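Local coordinates for dipicolinate synthase, B chain (Bacillus cereus, PDB 3MCU) that probably catalyses, together with the A chain, the NADP-dependent oxidation of dihydrodipicolinate to dipicolinate during sporulation, at the interface of chains A and B. Coordinates in Å, arbitrary orientation; residue numbers count along the deposited sequence, not the author numbering. Chains: chain A/B, Dipicolinate synthase, B chain.

Contact 1: the interface of chains A and B. Residues chain A 95, 130-132; chain B 104, 115, 119.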
loop_
_atom_site.group_PDB
_atom_site.type_symbol
_atom_site.label_atom_id
_atom_site.label_comp_id
_atom_site.label_asym_id
_atom_site.label_seq_id
_atom_site.Cartn_x
_atom_site.Cartn_y
_atom_site.Cartn_z
ATOM N N GLY A 95 -8.171 -5.512 -16.506
ATOM C CA GLY A 95 -7.277 -5.464 -15.365
ATOM C C GLY A 95 -6.425 -4.205 -15.402
ATOM O O GLY A 95 -6.158 -3.605 -14.359
ATOM N N THR A 130 -10.800 -9.672 -15.439
ATOM C CA THR A 130 -9.345 -9.835 -15.496
ATOM C C THR A 130 -8.836 -11.186 -14.970
ATOM O O THR A 130 -9.305 -11.695 -13.956
ATOM C CB THR A 130 -8.606 -8.641 -14.807
ATOM O OG1 THR A 130 -7.210 -8.665 -15.142
ATOM C CG2 THR A 130 -8.789 -8.666 -13.303
ATOM N N ASN A 131 -7.875 -11.766 -15.679
ATOM C CA ASN A 131 -7.350 -13.070 -15.281
ATOM C C ASN A 131 -6.350 -13.008 -14.117
ATOM O O ASN A 131 -5.742 -14.018 -13.781
ATOM C CB ASN A 131 -6.786 -13.844 -16.481
ATOM C CG ASN A 131 -5.485 -13.253 -17.020
ATOM O OD1 ASN A 131 -4.713 -12.635 -16.289
ATOM N ND2 ASN A 131 -5.232 -13.461 -18.309
ATOM N N ASP A 132 -6.205 -11.826 -13.497
ATOM C CA ASP A 132 -5.295 -11.642 -12.351
ATOM C C ASP A 132 -5.978 -11.038 -11.110
ATOM O O ASP A 132 -5.297 -10.579 -10.174
ATOM C CB ASP A 132 -4.067 -10.798 -12.740
ATOM C CG ASP A 132 -4.437 -9.393 -13.243
ATOM O OD1 ASP A 132 -5.646 -9.047 -13.305
ATOM O OD2 ASP A 132 -3.509 -8.622 -13.582
ATOM N N ALA B 104 0.076 -4.384 -11.708
ATOM C CA ALA B 104 -0.801 -5.166 -12.583
ATOM C C ALA B 104 -1.378 -4.332 -13.737
ATOM O O ALA B 104 -2.556 -4.459 -14.099
ATOM C CB ALA B 104 -1.916 -5.820 -11.783
ATOM N N LYS B 115 1.774 -11.024 -17.589
ATOM C CA LYS B 115 0.438 -11.338 -17.079
ATOM C C LYS B 115 -0.075 -12.707 -17.567
ATOM O O LYS B 115 -0.593 -13.504 -16.783
ATOM C CB LYS B 115 -0.572 -10.217 -17.429
ATOM C CG LYS B 115 -2.028 -10.477 -16.990
ATOM C CD LYS B 115 -2.924 -9.244 -17.265
ATOM C CE LYS B 115 -4.368 -9.486 -16.903
ATOM N NZ LYS B 115 -5.268 -8.300 -17.161
ATOM N N ARG B 119 -1.046 -15.837 -15.250
ATOM C CA ARG B 119 -2.370 -16.404 -15.477
ATOM C C ARG B 119 -2.397 -17.926 -15.267
ATOM O O ARG B 119 -3.362 -18.477 -14.730
ATOM C CB ARG B 119 -2.839 -16.062 -16.897
ATOM C CG ARG B 119 -4.056 -16.842 -17.408
ATOM C CD ARG B 119 -3.986 -16.931 -18.929
ATOM N NE ARG B 119 -5.265 -17.186 -19.586
ATOM C CZ ARG B 119 -5.743 -18.391 -19.888
ATOM N NH1 ARG B 119 -5.066 -19.494 -19.578
ATOM N NH2 ARG B 119 -6.913 -18.494 -20.501
HETATM O O HOH W 1 -2.552 -13.304 -14.572
HETATM O O HOH W 2 -5.912 -17.006 -13.828
HETATM O O HOH W 3 -4.075 -6.606 -15.052
#

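Contact 2: the interface of chains A and B. Residues chain A 95, 99, 132, 136-137, 140; chain B 103-104.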
loop_
_atom_site.group_PDB
_atom_site.type_symbol
_atom_site.label_atom_id
_atom_site.label_comp_id
_atom_site.label_asym_id
_atom_site.label_seq_id
_atom_site.Cartn_x
_atom_site.Cartn_y
_atom_site.Cartn_z
ATOM N N GLY A 95 -8.171 -5.512 -16.506
ATOM C CA GLY A 95 -7.277 -5.464 -15.365
ATOM C C GLY A 95 -6.425 -4.205 -15.402
ATOM O O GLY A 95 -6.158 -3.605 -14.359
ATOM N N SER A 99 -6.566 -1.312 -12.520
ATOM C CA SER A 99 -5.372 -0.903 -11.804
ATOM C C SER A 99 -5.160 0.618 -11.851
ATOM O O SER A 99 -4.948 1.247 -10.820
ATOM C CB SER A 99 -4.141 -1.628 -12.357
ATOM O OG SER A 99 -2.945 -0.974 -11.964
ATOM N N ASP A 132 -6.205 -11.826 -13.497
ATOM C CA ASP A 132 -5.295 -11.642 -12.351
ATOM C C ASP A 132 -5.978 -11.038 -11.110
ATOM O O ASP A 132 -5.297 -10.579 -10.174
ATOM C CB ASP A 132 -4.067 -10.798 -12.740
ATOM C CG ASP A 132 -4.437 -9.393 -13.243
ATOM O OD1 ASP A 132 -5.646 -9.047 -13.305
ATOM O OD2 ASP A 132 -3.509 -8.622 -13.582
ATOM N N LEU A 136 -2.004 -10.287 -8.619
ATOM C CA LEU A 136 -1.558 -8.915 -8.332
ATOM C C LEU A 136 -2.671 -7.844 -8.307
ATOM O O LEU A 136 -2.523 -6.804 -7.638
ATOM C CB LEU A 136 -0.454 -8.495 -9.303
ATOM C CG LEU A 136 0.918 -9.139 -9.030
ATOM C CD1 LEU A 136 1.853 -9.020 -10.238
ATOM C CD2 LEU A 136 1.547 -8.553 -7.747
ATOM N N ASN A 137 -3.764 -8.082 -9.034
ATOM C CA ASN A 137 -4.815 -7.075 -9.130
ATOM C C ASN A 137 -5.823 -7.141 -7.989
ATOM O O ASN A 137 -6.674 -6.265 -7.861
ATOM C CB ASN A 137 -5.535 -7.153 -10.469
ATOM C CG ASN A 137 -5.443 -5.862 -11.260
ATOM O OD1 ASN A 137 -5.333 -4.773 -10.697
ATOM N ND2 ASN A 137 -5.483 -5.981 -12.584
ATOM N N ASN A 140 -5.915 -4.048 -5.842
ATOM C CA ASN A 140 -6.607 -2.945 -6.512
ATOM C C ASN A 140 -8.150 -3.052 -6.431
ATOM O O ASN A 140 -8.842 -2.096 -6.061
ATOM C CB ASN A 140 -6.138 -2.834 -7.968
ATOM C CG ASN A 140 -4.664 -2.442 -8.081
ATOM O OD1 ASN A 140 -4.165 -1.627 -7.302
ATOM N ND2 ASN A 140 -3.968 -3.015 -9.061
ATOM N N ASN B 103 1.978 -3.239 -10.188
ATOM C CA ASN B 103 0.643 -2.676 -10.077
ATOM C C ASN B 103 -0.372 -3.357 -10.993
ATOM O O ASN B 103 -1.529 -2.937 -11.067
ATOM C CB ASN B 103 0.682 -1.174 -10.361
ATOM C CG ASN B 103 1.208 -0.374 -9.181
ATOM O OD1 ASN B 103 2.359 0.082 -9.176
ATOM N ND2 ASN B 103 0.368 -0.205 -8.168
ATOM N N ALA B 104 0.076 -4.384 -11.708
ATOM C CA ALA B 104 -0.801 -5.166 -12.583
ATOM C C ALA B 104 -1.378 -4.332 -13.737
ATOM O O ALA B 104 -2.556 -4.459 -14.099
ATOM C CB ALA B 104 -1.916 -5.820 -11.783
HETATM O O HOH W 4 -4.075 -6.606 -15.052
#

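Contact 1: the interface of chains A and B
The aliphatic chain of B:Lys115, on helix 109-118, lies against the side chains of A:Asn131 and A:Asp132, which follow strand 124-130. This polar-rimmed patch joins two copies of the protein, a pairing that the structure alone does not show to be biological. The lysine CE sits over the face of the A:Asp132 carboxylate, 3.7 Å from CG. A:Asn131 is covered on both faces of its amide. B:Lys115 CE lies over the oxygen end of one face, while CB and CG of B:Arg119 lie almost squarely over the other, with CB 3.9 Å from A:Asn131 CG. B:Arg119 touches through its methylenes CB, CG and CD rather than by stacking, in keeping with a guanidinium plane 89° from that of the amide. On the side of the carboxylate plane opposite the lysine, the methyl CB of B:Ala104 lies obliquely beyond A:Asp132 OD2, at 3.7 Å.

Toward the polar rim, the lysine reaches full length: CG is anti to the backbone N (chi1 177°) and the rest of the chain is extended. This carries the ammonium NZ past A:Asp132 to the hydroxyl OG1 of A:Thr130, where it donates a hydrogen bond of 2.8 Å. The salt bridge with A:Asp132 is long, NZ to OD1 3.9 Å, and NZ stands above the carboxylate plane, which suggests a mainly electrostatic attraction. OG1 in turn donates to A:Asp132 OD1, from above that plane; the modelled separation is doubtfully short.

Waters extend the rim. One joins A:Asn131 OD1 to the B:Lys115 carbonyl O, and another connects the carbonyl oxygens of A:Asn131 and B:Arg119. A third contacts B:Lys115 NZ, lies 2.6 Å from A:Asp132 OD2 and is 2.8 Å from the carbonyl O of B:Ala104.

Contact 2: the interface of chains A and B
A chi1 of 163° swings OG of A:Ser99 to the far side of CB from its backbone N, aiming it from helix 95-102 at the backbone carbonyl of B:Asn103. From helix 138-146, A:Asn140 turns CG away from its own carbonyl carbon (chi1 -65°), bringing ND2 toward the same oxygen. The protein belongs to the flavoprotein family, and A:Gly95 lies in a stretch that probably corresponds to the family's PASANT motif.

OG of A:Ser99 donates to B:Asn103 O at 2.6 Å, from above the carbonyl plane. The A:Asn140 bond to that oxygen is weak, at 3.2 Å from ND2 and clearly bent. ND2 is better directed toward its own chain: it meets A:Asn137 OD1 at 2.8 Å, nearly straight and in the plane of its own amide.

B:Ala104, in a left-handed backbone conformation, lays its methyl over the flat face of the A:Asn137 amide, CB to CG 3.6 Å. The A:Leu136 methylene flanks the same methyl, with 3.9 Å between the two CB atoms. A:Asn137 has an unusual first torsion (chi1 -121°), but its amide's rotation is fixed from both ends, which holds its face toward the B:Ala104 methyl. Besides accepting from A:Asn140, it donates through ND2 to A:Gly95 O at 3.0 Å and to A:Asp132 OD1 at 3.2 Å, the latter on the syn side but well out of the carboxylate plane.

Contact 1 and contact 2 adjoin, with the centres of their C-alpha atoms about 6 Å apart, and they share A:Gly95, A:Asp132 and B:Ala104. Chain A contributes the end of strand 124-130, the loop beyond it, and helices 95-102 and 138-146; chain B contributes helix 109-118 with the residue after it, and the segment following helix 95-102. A:Asp132 faces the lysine in contact 1 while bonding to the asparagine network of contact 2, so the two are likely mechanically coupled. The interface departs from exact two-fold symmetry. The deposited assembly holds six copies, but the structure alone does not show this oligomer is biological.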